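Local coordinates for protein 4-alpha-glucanotransferase (Streptococcus agalactiae, PDB 6M6T) that is an amylomaltase, or disproportionating enzyme, a member of the 4-alpha-glucanotransferase family built on a TIM barrel, here with glycans bound in two pockets, at residues 146-150 with 224-229; 245-249 with 260-265; 430-434 with 483-489. The contacts are given in a common frame with arbitrary orientation. Residue numbers count along the deposited sequence, not the author numbering.

Contact 1: 146-150 with 224-229; sequences FMAIK and DSVEVW
Helix 140-152 meets the loop that leads into the short helix 226-230, with the F146 ring between them. S225 is extended (phi/psi -150/147), D224 less so (-102/81), before the chain turns helical at V226. F146 CA lies 5.9 Å from V226 CA, while K150 CA is 9.5 Å from D224 CA, a gap that the long K150 side chain spans. F146, with chi1 t and chi2 near 86°, drives its flat ring into the helix start: V226 CA and S225 C lie over one face, F146 CE1 is 3.4 Å from S225 O and F146 CZ 3.7 Å from D224 C. W229 (chi1 t, chi2 43°) brings CE3 to the ring edge, 4.0 Å from F146 CD1. I149, in the mt rotamer, reaches W229 CH2 with CD1 at 3.6 Å. K150 is extended (ttt, then p), so NZ makes a hydrogen-bonded salt bridge of 2.6 Å with D224 OD2; D224 OD1 accepts from L158 N. S225 is the N-cap: its small hydroxyl OG accepts from E227 N (2.7 Å) and, weakly, V228 N (3.4 Å). Beyond the pair, W229 NE1 bonds I166 O and its ring meets W161 edge-to-face; A148 packs on helix 182-208, and I149 and W229 rest on Y177 and L174 of helix 171-180.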
ATOM      1  N   PHE A 146       4.469 -17.456  12.951  1.00 47.13           N
ATOM      2  CA  PHE A 146       5.273 -17.380  11.734  1.00 47.98           C
ATOM      3  C   PHE A 146       6.482 -16.479  11.939  1.00 45.95           C
ATOM      4  O   PHE A 146       7.612 -16.854  11.621  1.00 46.88           O
ATOM      5  CB  PHE A 146       4.418 -16.880  10.571  1.00 46.68           C
ATOM      6  CG  PHE A 146       5.167 -16.769   9.262  1.00 51.85           C
ATOM      7  CD1 PHE A 146       5.283 -17.868   8.420  1.00 52.73           C
ATOM      8  CD2 PHE A 146       5.730 -15.560   8.864  1.00 53.09           C
ATOM      9  CE1 PHE A 146       5.954 -17.769   7.210  1.00 54.22           C
ATOM     10  CE2 PHE A 146       6.406 -15.453   7.659  1.00 55.96           C
ATOM     11  CZ  PHE A 146       6.520 -16.564   6.829  1.00 58.89           C
ATOM     12  N   MET A 147       6.262 -15.285  12.482  1.00 48.62           N
ATOM     13  CA  MET A 147       7.376 -14.367  12.710  1.00 50.48           C
ATOM     14  C   MET A 147       8.365 -14.919  13.727  1.00 48.85           C
ATOM     15  O   MET A 147       9.576 -14.702  13.597  1.00 45.42           O
ATOM     16  CB  MET A 147       6.864 -13.000  13.168  1.00 44.36           C
ATOM     17  CG  MET A 147       6.122 -12.234  12.085  1.00 45.51           C
ATOM     18  SD  MET A 147       7.078 -11.910  10.576  1.00 54.93           S
ATOM     19  CE  MET A 147       8.712 -11.525  11.251  1.00 50.95           C
ATOM     20  N   ALA A 148       7.878 -15.639  14.734  1.00 46.12           N
ATOM     21  CA  ALA A 148       8.788 -16.212  15.715  1.00 49.32           C
ATOM     22  C   ALA A 148       9.656 -17.302  15.091  1.00 49.38           C
ATOM     23  O   ALA A 148      10.883 -17.319  15.261  1.00 54.17           O
ATOM     24  CB  ALA A 148       7.991 -16.756  16.898  1.00 51.32           C
ATOM     25  N   ILE A 149       9.041 -18.234  14.380  1.00 42.96           N
ATOM     26  CA  ILE A 149       9.827 -19.269  13.728  1.00 46.95           C
ATOM     27  C   ILE A 149      10.802 -18.639  12.740  1.00 51.83           C
ATOM     28  O   ILE A 149      11.957 -19.068  12.624  1.00 52.24           O
ATOM     29  CB  ILE A 149       8.903 -20.303  13.057  1.00 45.43           C
ATOM     30  CG1 ILE A 149       7.940 -20.895  14.086  1.00 41.68           C
ATOM     31  CG2 ILE A 149       9.712 -21.416  12.443  1.00 48.16           C
ATOM     32  CD1 ILE A 149       6.926 -21.831  13.495  1.00 37.75           C
ATOM     33  N   LYS A 150      10.368 -17.588  12.036  1.00 52.97           N
ATOM     34  CA  LYS A 150      11.248 -16.932  11.076  1.00 50.61           C
ATOM     35  C   LYS A 150      12.471 -16.357  11.770  1.00 48.17           C
ATOM     36  O   LYS A 150      13.599 -16.470  11.276  1.00 45.47           O
ATOM     37  CB  LYS A 150      10.479 -15.839  10.336  1.00 50.04           C
ATOM     38  CG  LYS A 150      11.303 -15.062   9.314  1.00 55.29           C
ATOM     39  CD  LYS A 150      10.407 -14.233   8.405  1.00 54.83           C
ATOM     40  CE  LYS A 150      11.214 -13.586   7.289  1.00 59.60           C
ATOM     41  NZ  LYS A 150      11.864 -14.579   6.394  1.00 58.69           N
ATOM     42  N   ASP A 224       6.961 -15.728   1.062  1.00 51.68           N
ATOM     43  CA  ASP A 224       7.454 -15.852   2.432  1.00 50.50           C
ATOM     44  C   ASP A 224       6.386 -15.280   3.357  1.00 50.62           C
ATOM     45  O   ASP A 224       6.475 -14.149   3.827  1.00 50.15           O
ATOM     46  CB  ASP A 224       8.775 -15.104   2.568  1.00 54.33           C
ATOM     47  CG  ASP A 224       9.559 -15.512   3.785  1.00 60.65           C
ATOM     48  OD1 ASP A 224       9.268 -16.592   4.343  1.00 65.59           O
ATOM     49  OD2 ASP A 224      10.472 -14.749   4.183  1.00 60.17           O
ATOM     50  N   SER A 225       5.378 -16.100   3.646  1.00 53.31           N
ATOM     51  CA  SER A 225       4.095 -15.610   4.135  1.00 50.16           C
ATOM     52  C   SER A 225       3.427 -16.626   5.050  1.00 49.44           C
ATOM     53  O   SER A 225       3.561 -17.834   4.844  1.00 55.26           O
ATOM     54  CB  SER A 225       3.168 -15.292   2.950  1.00 52.28           C
ATOM     55  OG  SER A 225       1.805 -15.510   3.275  1.00 53.23           O
ATOM     56  N   VAL A 226       2.691 -16.123   6.047  1.00 48.49           N
ATOM     57  CA  VAL A 226       1.892 -16.983   6.904  1.00 44.49           C
ATOM     58  C   VAL A 226       0.766 -17.645   6.124  1.00 49.03           C
ATOM     59  O   VAL A 226       0.207 -18.650   6.576  1.00 49.70           O
ATOM     60  CB  VAL A 226       1.349 -16.176   8.102  1.00 46.65           C
ATOM     61  CG1 VAL A 226       0.306 -15.167   7.662  1.00 43.02           C
ATOM     62  CG2 VAL A 226       0.767 -17.097   9.145  1.00 48.51           C
ATOM     63  N   GLU A 227       0.430 -17.123   4.944  1.00 48.49           N
ATOM     64  CA  GLU A 227      -0.649 -17.717   4.156  1.00 54.27           C
ATOM     65  C   GLU A 227      -0.150 -18.905   3.336  1.00 52.86           C
ATOM     66  O   GLU A 227      -0.827 -19.939   3.252  1.00 50.58           O
ATOM     67  CB  GLU A 227      -1.285 -16.653   3.248  1.00 54.82           C
ATOM     68  CG  GLU A 227      -2.409 -15.852   3.915  1.00 58.70           C
ATOM     69  CD  GLU A 227      -1.900 -14.642   4.696  1.00 57.03           C
ATOM     70  OE1 GLU A 227      -0.798 -14.135   4.373  1.00 52.53           O
ATOM     71  OE2 GLU A 227      -2.608 -14.193   5.628  1.00 62.31           O
ATOM     72  N   VAL A 228       1.025 -18.768   2.717  1.00 52.49           N
ATOM     73  CA  VAL A 228       1.693 -19.889   2.063  1.00 49.17           C
ATOM     74  C   VAL A 228       1.981 -20.998   3.056  1.00 50.29           C
ATOM     75  O   VAL A 228       2.045 -22.177   2.687  1.00 46.69           O
ATOM     76  CB  VAL A 228       2.979 -19.380   1.386  1.00 51.84           C
ATOM     77  CG1 VAL A 228       3.805 -20.534   0.846  1.00 54.02           C
ATOM     78  CG2 VAL A 228       2.629 -18.395   0.276  1.00 56.98           C
ATOM     79  N   TRP A 229       2.149 -20.639   4.333  1.00 50.86           N
ATOM     80  CA  TRP A 229       2.394 -21.604   5.394  1.00 48.81           C
ATOM     81  C   TRP A 229       1.113 -22.320   5.844  1.00 55.78           C
ATOM     82  O   TRP A 229       1.015 -23.550   5.753  1.00 58.58           O
ATOM     83  CB  TRP A 229       3.057 -20.890   6.566  1.00 48.46           C
ATOM     84  CG  TRP A 229       3.687 -21.803   7.531  1.00 52.69           C
ATOM     85  CD1 TRP A 229       4.447 -22.897   7.245  1.00 46.41           C
ATOM     86  CD2 TRP A 229       3.618 -21.719   8.957  1.00 52.16           C
ATOM     87  NE1 TRP A 229       4.847 -23.502   8.400  1.00 48.39           N
ATOM     88  CE2 TRP A 229       4.355 -22.800   9.469  1.00 50.73           C
ATOM     89  CE3 TRP A 229       2.993 -20.843   9.849  1.00 44.12           C
ATOM     90  CZ2 TRP A 229       4.499 -23.021  10.839  1.00 45.04           C
ATOM     91  CZ3 TRP A 229       3.126 -21.073  11.206  1.00 45.42           C
ATOM     92  CH2 TRP A 229       3.876 -22.151  11.687  1.00 45.37           C
TER

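Contact 2: 245-249 with 260-265; sequences AIAGV and LWGNPI. With AC1 (4,6-dideoxy-4-{[(1S,4R,5S,6S)-4,5,6-trihydroxy-3-(hydroxymethyl)cyclohex-2-en-1-yl]amino}-alpha-D-glucopyranose), chain I.
Residues 245-249 and 260-265 run antiparallel, their strand axes 4.4 Å apart at closest approach and 139° between directions. G248 and L260 form a non-hydrogen-bonded pair (CA-CA 4.5 Å), and A247 CA is 5.2 Å from N263 CA. The backbone bonds gather on A247: its N donates to N263 O (2.9 Å), and its O accepts from W261 N (3.0 Å) and, weakly, from G262 N (3.3 Å). W261, G262 and N263 thus lie opposite A247 in a beta bulge wider than the classic one, with W261 at phi/psi -99/-45 and G262 at 101/-9. In that left-handed conformation a side chain on G262 would strike the preceding carbonyl oxygen and crowd AC1 O4. At G248, too, a CB would sit tightly against L260 CA.

Apolar contacts surround these bonds. I246 (pt) sets CD1 3.5 Å from L260 CD1, and I265 (mm) sets CD1 4.0 Å from A247 CB. W261, chi1 m and chi2 near -9°, lays its indole face over G248, whose CA is 4.0 Å from the centroid of the five-membered ring, a CH-pi contact; V249 CB is 4.3 Å from W261 CZ2. The indole NE1 bonds Q259 OE1.

Ligand bonds fall to main-chain carbonyls: AC1 O3B donates to L260 O (2.4 Å, very short) and AC1 O4 weakly to W261 O (3.4 Å). The whole is a bulged beta hairpin, extended by strand 303-308 beside 245-249, that contributes L260 and W261 to one glycan pocket of this TIM-barrel enzyme and V249 to another.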
ATOM      1  N   ALA A 245       5.034 -21.427 -10.323  1.00 52.96           N
ATOM      2  CA  ALA A 245       5.116 -20.225 -11.133  1.00 47.44           C
ATOM      3  C   ALA A 245       5.084 -18.990 -10.233  1.00 55.81           C
ATOM      4  O   ALA A 245       4.526 -19.020  -9.128  1.00 58.10           O
ATOM      5  CB  ALA A 245       3.972 -20.181 -12.110  1.00 50.59           C
ATOM      6  N   ILE A 246       5.690 -17.898 -10.700  1.00 48.70           N
ATOM      7  CA  ILE A 246       5.683 -16.639  -9.969  1.00 57.38           C
ATOM      8  C   ILE A 246       4.944 -15.565 -10.776  1.00 55.54           C
ATOM      9  O   ILE A 246       4.596 -15.744 -11.953  1.00 49.67           O
ATOM     10  CB  ILE A 246       7.103 -16.153  -9.585  1.00 55.92           C
ATOM     11  CG1 ILE A 246       7.979 -15.966 -10.823  1.00 53.91           C
ATOM     12  CG2 ILE A 246       7.745 -17.087  -8.553  1.00 45.81           C
ATOM     13  CD1 ILE A 246       9.139 -15.031 -10.594  1.00 54.93           C
ATOM     14  N   ALA A 247       4.724 -14.429 -10.108  1.00 51.27           N
ATOM     15  CA  ALA A 247       3.937 -13.329 -10.642  1.00 50.37           C
ATOM     16  C   ALA A 247       4.810 -12.272 -11.309  1.00 47.71           C
ATOM     17  O   ALA A 247       5.975 -12.074 -10.964  1.00 52.52           O
ATOM     18  CB  ALA A 247       3.109 -12.689  -9.534  1.00 45.32           C
ATOM     19  N   GLY A 248       4.225 -11.594 -12.280  1.00 48.99           N
ATOM     20  CA  GLY A 248       4.889 -10.506 -12.954  1.00 50.05           C
ATOM     21  C   GLY A 248       4.023  -9.900 -14.040  1.00 48.49           C
ATOM     22  O   GLY A 248       2.786  -9.954 -14.003  1.00 40.33           O
ATOM     23  N   VAL A 249       4.680  -9.328 -15.036  1.00 50.24           N
ATOM     24  CA  VAL A 249       3.970  -8.606 -16.075  1.00 49.82           C
ATOM     25  C   VAL A 249       4.943  -8.466 -17.240  1.00 55.91           C
ATOM     26  O   VAL A 249       6.145  -8.242 -17.019  1.00 54.72           O
ATOM     27  CB  VAL A 249       3.452  -7.269 -15.519  1.00 54.49           C
ATOM     28  CG1 VAL A 249       4.505  -6.140 -15.613  1.00 55.79           C
ATOM     29  CG2 VAL A 249       2.102  -6.920 -16.111  1.00 54.91           C
ATOM     30  N   LEU A 260       9.283  -8.543 -13.203  1.00 64.74           N
ATOM     31  CA  LEU A 260       9.263  -9.779 -12.435  1.00 64.54           C
ATOM     32  C   LEU A 260       9.032  -9.410 -10.974  1.00 65.02           C
ATOM     33  O   LEU A 260       9.812  -8.640 -10.397  1.00 67.82           O
ATOM     34  CB  LEU A 260      10.571 -10.550 -12.619  1.00 61.13           C
ATOM     35  CG  LEU A 260      10.699 -11.862 -11.861  1.00 65.84           C
ATOM     36  CD1 LEU A 260      10.984 -12.996 -12.835  1.00 59.59           C
ATOM     37  CD2 LEU A 260      11.791 -11.731 -10.797  1.00 63.87           C
ATOM     38  N   TRP A 261       7.957  -9.943 -10.384  1.00 60.92           N
ATOM     39  CA  TRP A 261       7.531  -9.562  -9.039  1.00 57.56           C
ATOM     40  C   TRP A 261       7.963 -10.548  -7.951  1.00 58.83           C
ATOM     41  O   TRP A 261       8.446 -10.122  -6.895  1.00 53.73           O
ATOM     42  CB  TRP A 261       6.010  -9.390  -9.010  1.00 52.07           C
ATOM     43  CG  TRP A 261       5.519  -8.233  -9.838  1.00 55.00           C
ATOM     44  CD1 TRP A 261       6.282  -7.266 -10.433  1.00 56.97           C
ATOM     45  CD2 TRP A 261       4.154  -7.918 -10.156  1.00 51.51           C
ATOM     46  NE1 TRP A 261       5.476  -6.372 -11.108  1.00 56.18           N
ATOM     47  CE2 TRP A 261       4.168  -6.747 -10.951  1.00 52.69           C
ATOM     48  CE3 TRP A 261       2.924  -8.506  -9.842  1.00 48.95           C
ATOM     49  CZ2 TRP A 261       3.002  -6.159 -11.438  1.00 48.61           C
ATOM     50  CZ3 TRP A 261       1.764  -7.918 -10.331  1.00 50.76           C
ATOM     51  CH2 TRP A 261       1.816  -6.757 -11.120  1.00 49.64           C
ATOM     52  N   GLY A 262       7.806 -11.854  -8.176  1.00 52.22           N
ATOM     53  CA  GLY A 262       8.250 -12.865  -7.243  1.00 43.53           C
ATOM     54  C   GLY A 262       7.164 -13.469  -6.379  1.00 47.08           C
ATOM     55  O   GLY A 262       7.430 -14.456  -5.680  1.00 50.99           O
ATOM     56  N   ASN A 263       5.958 -12.915  -6.397  1.00 49.95           N
ATOM     57  CA  ASN A 263       4.900 -13.458  -5.564  1.00 49.90           C
ATOM     58  C   ASN A 263       4.447 -14.819  -6.091  1.00 49.79           C
ATOM     59  O   ASN A 263       4.490 -15.086  -7.297  1.00 49.15           O
ATOM     60  CB  ASN A 263       3.699 -12.516  -5.515  1.00 51.22           C
ATOM     61  CG  ASN A 263       4.093 -11.052  -5.502  1.00 55.43           C
ATOM     62  OD1 ASN A 263       4.671 -10.547  -6.461  1.00 53.14           O
ATOM     63  ND2 ASN A 263       3.764 -10.357  -4.414  1.00 61.49           N
ATOM     64  N   PRO A 264       3.984 -15.689  -5.208  1.00 48.20           N
ATOM     65  CA  PRO A 264       3.355 -16.924  -5.669  1.00 47.16           C
ATOM     66  C   PRO A 264       2.098 -16.607  -6.463  1.00 47.96           C
ATOM     67  O   PRO A 264       1.565 -15.500  -6.420  1.00 49.57           O
ATOM     68  CB  PRO A 264       3.025 -17.665  -4.369  1.00 51.75           C
ATOM     69  CG  PRO A 264       2.898 -16.580  -3.344  1.00 53.86           C
ATOM     70  CD  PRO A 264       3.890 -15.517  -3.750  1.00 51.09           C
ATOM     71  N   ILE A 265       1.626 -17.611  -7.184  1.00 48.45           N
ATOM     72  CA  ILE A 265       0.487 -17.510  -8.081  1.00 37.93           C
ATOM     73  C   ILE A 265      -0.701 -18.229  -7.455  1.00 44.54           C
ATOM     74  O   ILE A 265      -0.535 -19.165  -6.667  1.00 46.09           O
ATOM     75  CB  ILE A 265       0.892 -18.115  -9.434  1.00 42.42           C
ATOM     76  CG1 ILE A 265       1.916 -17.217 -10.115  1.00 46.11           C
ATOM     77  CG2 ILE A 265      -0.289 -18.370 -10.300  1.00 42.71           C
ATOM     78  CD1 ILE A 265       1.300 -16.016 -10.780  1.00 50.12           C
TER
HETATM   79  C1  AC1 I   2       5.871  -3.762  -6.854  1.00 64.42           C
HETATM   80  O2  AC1 I   2       7.100  -2.752  -8.733  1.00 60.41           O
HETATM   81  C2  AC1 I   2       7.245  -3.444  -7.477  1.00 56.32           C
HETATM   82  C4A AC1 I   2      12.009  -8.972  -6.519  1.00 66.97           C
HETATM   83  C3  AC1 I   2       8.070  -4.681  -7.685  1.00 54.22           C
HETATM   84  O3  AC1 I   2       9.303  -4.225  -8.217  1.00 63.20           O
HETATM   85  C4  AC1 I   2       8.249  -5.408  -6.331  1.00 61.04           C
HETATM   86  N4A AC1 I   2       9.154  -6.597  -6.312  1.00 60.56           N
HETATM   87  C5  AC1 I   2       6.842  -5.806  -5.922  1.00 58.20           C
HETATM   88  O5  AC1 I   2       6.060  -4.615  -5.680  1.00 60.24           O
HETATM   89  C6  AC1 I   2       6.902  -6.646  -4.650  1.00 65.18           C
HETATM   90  C1B AC1 I   2      10.596  -6.393  -5.999  1.00 58.83           C
HETATM   91  C2B AC1 I   2      11.380  -6.706  -7.262  1.00 68.06           C
HETATM   92  O2B AC1 I   2      10.895  -5.919  -8.353  1.00 57.89           O
HETATM   93  C3B AC1 I   2      11.189  -8.201  -7.566  1.00 67.01           C
HETATM   94  O3B AC1 I   2      11.638  -8.518  -8.901  1.00 60.15           O
HETATM   95  O4  AC1 I   2      11.838 -10.416  -6.626  1.00 56.32           O
HETATM   96  C5B AC1 I   2      11.717  -8.507  -5.220  1.00 65.94           C
HETATM   97  C7B AC1 I   2      11.067  -7.262  -4.981  1.00 56.38           C
HETATM   98  C6B AC1 I   2      12.202  -9.415  -4.064  1.00 68.68           C
HETATM   99  O6B AC1 I   2      12.463 -10.748  -4.554  1.00 64.74           O

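Contact 3: 430-434 with 483-489; sequences ETVLR and RKAFLKE
This is a partly buried helix-helix contact on the outer layer of the barrel, between helices 428-438 and 481-493, which precede and follow the barrel strand 443-447. The local axes are 11.4 Å apart and run nearly parallel (signed crossing angle -25°), with E430 CA 8.2 Å from F486 CA. So wide a gap needs a large residue: F486, with chi1 t and chi2 63°, fills it. E430 CG sits over one ring face, 3.4 Å from the F486 centroid in a CH-pi contact. At the ring edge, L433 CD1 is 4.2 Å from F486 CE2, and R434 NH1 is 4.0 Å from F486 CE1, which lies over the guanidinium face. R434 NH2 makes a 3.0 Å salt bridge with E489 OE1, E489 being extended (tt); E430 OE1 and R483 NH1 form a long, purely electrostatic pair at 3.9 Å. A buried phenylalanine thus packs against aliphatic carbon and a guanidinium, while the charges pair off at partly exposed positions, closely in one case and only at long range in the other.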
ATOM      1  N   GLU A 430       1.991  23.057 -10.612  1.00 51.28           N
ATOM      2  CA  GLU A 430       0.764  23.820 -10.455  1.00 49.59           C
ATOM      3  C   GLU A 430      -0.042  23.845 -11.760  1.00 51.44           C
ATOM      4  O   GLU A 430      -1.282  23.769 -11.735  1.00 48.09           O
ATOM      5  CB  GLU A 430       1.122  25.231  -9.955  1.00 57.54           C
ATOM      6  CG  GLU A 430       1.342  25.318  -8.422  1.00 57.28           C
ATOM      7  CD  GLU A 430       2.385  26.342  -7.977  1.00 68.72           C
ATOM      8  OE1 GLU A 430       2.688  26.385  -6.756  1.00 73.59           O
ATOM      9  OE2 GLU A 430       2.910  27.092  -8.833  1.00 71.64           O
ATOM     10  N   THR A 431       0.640  23.888 -12.909  1.00 45.62           N
ATOM     11  CA  THR A 431      -0.053  23.751 -14.183  1.00 45.58           C
ATOM     12  C   THR A 431      -0.821  22.435 -14.240  1.00 47.03           C
ATOM     13  O   THR A 431      -2.062  22.414 -14.352  1.00 48.18           O
ATOM     14  CB  THR A 431       0.943  23.825 -15.347  1.00 50.27           C
ATOM     15  OG1 THR A 431       1.911  24.857 -15.112  1.00 45.99           O
ATOM     16  CG2 THR A 431       0.208  24.115 -16.663  1.00 51.05           C
ATOM     17  N   VAL A 432      -0.081  21.322 -14.157  1.00 46.11           N
ATOM     18  CA  VAL A 432      -0.686  20.008 -14.332  1.00 45.41           C
ATOM     19  C   VAL A 432      -1.826  19.828 -13.346  1.00 44.08           C
ATOM     20  O   VAL A 432      -2.889  19.310 -13.703  1.00 44.90           O
ATOM     21  CB  VAL A 432       0.376  18.896 -14.195  1.00 50.56           C
ATOM     22  CG1 VAL A 432      -0.281  17.501 -14.202  1.00 42.57           C
ATOM     23  CG2 VAL A 432       1.403  18.999 -15.309  1.00 51.19           C
ATOM     24  N   LEU A 433      -1.641  20.286 -12.105  1.00 40.84           N
ATOM     25  CA  LEU A 433      -2.649  20.056 -11.086  1.00 40.74           C
ATOM     26  C   LEU A 433      -3.892  20.915 -11.308  1.00 47.86           C
ATOM     27  O   LEU A 433      -5.017  20.472 -11.005  1.00 45.36           O
ATOM     28  CB  LEU A 433      -2.036  20.315  -9.719  1.00 45.44           C
ATOM     29  CG  LEU A 433      -1.180  19.176  -9.188  1.00 42.85           C
ATOM     30  CD1 LEU A 433      -0.281  19.681  -8.087  1.00 47.98           C
ATOM     31  CD2 LEU A 433      -2.098  18.108  -8.658  1.00 40.93           C
ATOM     32  N   ARG A 434      -3.727  22.130 -11.847  1.00 50.17           N
ATOM     33  CA  ARG A 434      -4.906  22.891 -12.261  1.00 50.83           C
ATOM     34  C   ARG A 434      -5.721  22.088 -13.264  1.00 46.38           C
ATOM     35  O   ARG A 434      -6.937  21.890 -13.089  1.00 48.46           O
ATOM     36  CB  ARG A 434      -4.500  24.251 -12.847  1.00 48.05           C
ATOM     37  CG  ARG A 434      -4.121  25.288 -11.793  1.00 49.87           C
ATOM     38  CD  ARG A 434      -4.864  26.609 -12.016  1.00 59.09           C
ATOM     39  NE  ARG A 434      -4.908  27.425 -10.803  1.00 58.89           N
ATOM     40  CZ  ARG A 434      -3.842  27.990 -10.257  1.00 49.31           C
ATOM     41  NH1 ARG A 434      -2.658  27.845 -10.827  1.00 47.78           N
ATOM     42  NH2 ARG A 434      -3.963  28.711  -9.154  1.00 53.53           N
ATOM     43  N   ARG A 483       1.843  26.635  -0.196  1.00 53.62           N
ATOM     44  CA  ARG A 483       1.424  25.358  -0.785  1.00 49.89           C
ATOM     45  C   ARG A 483      -0.006  25.020  -0.376  1.00 51.29           C
ATOM     46  O   ARG A 483      -0.834  24.615  -1.210  1.00 51.61           O
ATOM     47  CB  ARG A 483       2.363  24.216  -0.378  1.00 43.93           C
ATOM     48  CG  ARG A 483       3.834  24.416  -0.679  1.00 47.85           C
ATOM     49  CD  ARG A 483       4.078  24.801  -2.125  1.00 48.58           C
ATOM     50  NE  ARG A 483       5.489  24.659  -2.475  1.00 50.56           N
ATOM     51  CZ  ARG A 483       6.124  25.440  -3.345  1.00 56.49           C
ATOM     52  NH1 ARG A 483       5.457  26.420  -3.951  1.00 64.08           N
ATOM     53  NH2 ARG A 483       7.414  25.240  -3.616  1.00 42.61           N
ATOM     54  N   LYS A 484      -0.312  25.187   0.916  1.00 48.31           N
ATOM     55  CA  LYS A 484      -1.648  24.878   1.413  1.00 45.34           C
ATOM     56  C   LYS A 484      -2.689  25.766   0.753  1.00 46.91           C
ATOM     57  O   LYS A 484      -3.783  25.303   0.411  1.00 47.06           O
ATOM     58  CB  LYS A 484      -1.698  25.025   2.939  1.00 44.74           C
ATOM     59  CG  LYS A 484      -0.883  23.968   3.678  1.00 55.71           C
ATOM     60  CD  LYS A 484      -0.283  24.463   5.004  1.00 59.08           C
ATOM     61  CE  LYS A 484      -1.183  24.136   6.177  1.00 55.60           C
ATOM     62  NZ  LYS A 484      -2.267  25.139   6.229  1.00 69.51           N
ATOM     63  N   ALA A 485      -2.366  27.050   0.569  1.00 53.01           N
ATOM     64  CA  ALA A 485      -3.305  27.974  -0.058  1.00 52.34           C
ATOM     65  C   ALA A 485      -3.550  27.600  -1.514  1.00 47.34           C
ATOM     66  O   ALA A 485      -4.678  27.696  -2.009  1.00 39.80           O
ATOM     67  CB  ALA A 485      -2.774  29.401   0.049  1.00 51.39           C
ATOM     68  N   PHE A 486      -2.499  27.145  -2.198  1.00 47.63           N
ATOM     69  CA  PHE A 486      -2.640  26.671  -3.565  1.00 44.70           C
ATOM     70  C   PHE A 486      -3.601  25.493  -3.642  1.00 48.57           C
ATOM     71  O   PHE A 486      -4.481  25.440  -4.522  1.00 45.90           O
ATOM     72  CB  PHE A 486      -1.277  26.269  -4.123  1.00 43.84           C
ATOM     73  CG  PHE A 486      -1.376  25.528  -5.411  1.00 52.73           C
ATOM     74  CD1 PHE A 486      -1.910  26.143  -6.531  1.00 51.99           C
ATOM     75  CD2 PHE A 486      -0.997  24.208  -5.500  1.00 50.53           C
ATOM     76  CE1 PHE A 486      -2.030  25.462  -7.721  1.00 56.29           C
ATOM     77  CE2 PHE A 486      -1.118  23.526  -6.691  1.00 53.01           C
ATOM     78  CZ  PHE A 486      -1.640  24.148  -7.801  1.00 49.47           C
ATOM     79  N   LEU A 487      -3.421  24.512  -2.751  1.00 45.79           N
ATOM     80  CA  LEU A 487      -4.303  23.349  -2.782  1.00 43.85           C
ATOM     81  C   LEU A 487      -5.740  23.759  -2.475  1.00 42.46           C
ATOM     82  O   LEU A 487      -6.674  23.353  -3.176  1.00 44.89           O
ATOM     83  CB  LEU A 487      -3.817  22.257  -1.815  1.00 46.69           C
ATOM     84  CG  LEU A 487      -4.648  20.961  -1.711  1.00 43.35           C
ATOM     85  CD1 LEU A 487      -4.891  20.343  -3.076  1.00 39.86           C
ATOM     86  CD2 LEU A 487      -4.044  19.940  -0.764  1.00 41.25           C
ATOM     87  N   LYS A 488      -5.941  24.584  -1.444  1.00 44.29           N
ATOM     88  CA  LYS A 488      -7.301  25.040  -1.160  1.00 46.16           C
ATOM     89  C   LYS A 488      -7.896  25.755  -2.362  1.00 42.76           C
ATOM     90  O   LYS A 488      -9.082  25.583  -2.668  1.00 43.73           O
ATOM     91  CB  LYS A 488      -7.352  25.958   0.066  1.00 42.97           C
ATOM     92  CG  LYS A 488      -8.789  26.301   0.454  1.00 44.10           C
ATOM     93  CD  LYS A 488      -8.860  27.307   1.566  1.00 52.80           C
ATOM     94  CE  LYS A 488      -9.822  26.853   2.663  1.00 61.96           C
ATOM     95  NZ  LYS A 488      -9.421  27.354   4.031  1.00 74.40           N
ATOM     96  N   GLU A 489      -7.083  26.546  -3.068  1.00 41.65           N
ATOM     97  CA  GLU A 489      -7.596  27.304  -4.204  1.00 45.58           C
ATOM     98  C   GLU A 489      -8.080  26.371  -5.308  1.00 45.20           C
ATOM     99  O   GLU A 489      -9.220  26.490  -5.763  1.00 44.96           O
ATOM    100  CB  GLU A 489      -6.539  28.269  -4.744  1.00 39.19           C
ATOM    101  CG  GLU A 489      -6.980  29.028  -5.980  1.00 40.14           C
ATOM    102  CD  GLU A 489      -5.819  29.688  -6.687  1.00 52.64           C
ATOM    103  OE1 GLU A 489      -6.027  30.373  -7.723  1.00 55.61           O
ATOM    104  OE2 GLU A 489      -4.686  29.517  -6.192  1.00 51.58           O
TER

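Overall arrangement
All three contacts belong to one chain, but only two are neighbours. Contacts 1 and 2 follow one another in sequence, their centres 18 Å apart, and touch where V228 CG2 meets P264 CG at 4.1 Å; helix 226-230 thus packs against the hairpin. Contact 2 takes part in both glycan pockets: L260 and W261 belong to one site and V249 to the other. Contact 1 is farther from the ligands, the D224 side chain about 9 Å from a bound AC1. Contact 3 lies on the other side of the chain's centre, its centre 45 Å from that of contact 1 and 39 Å from that of contact 2, its nearest atoms about 24 Å from the latter, joining outer barrel helices.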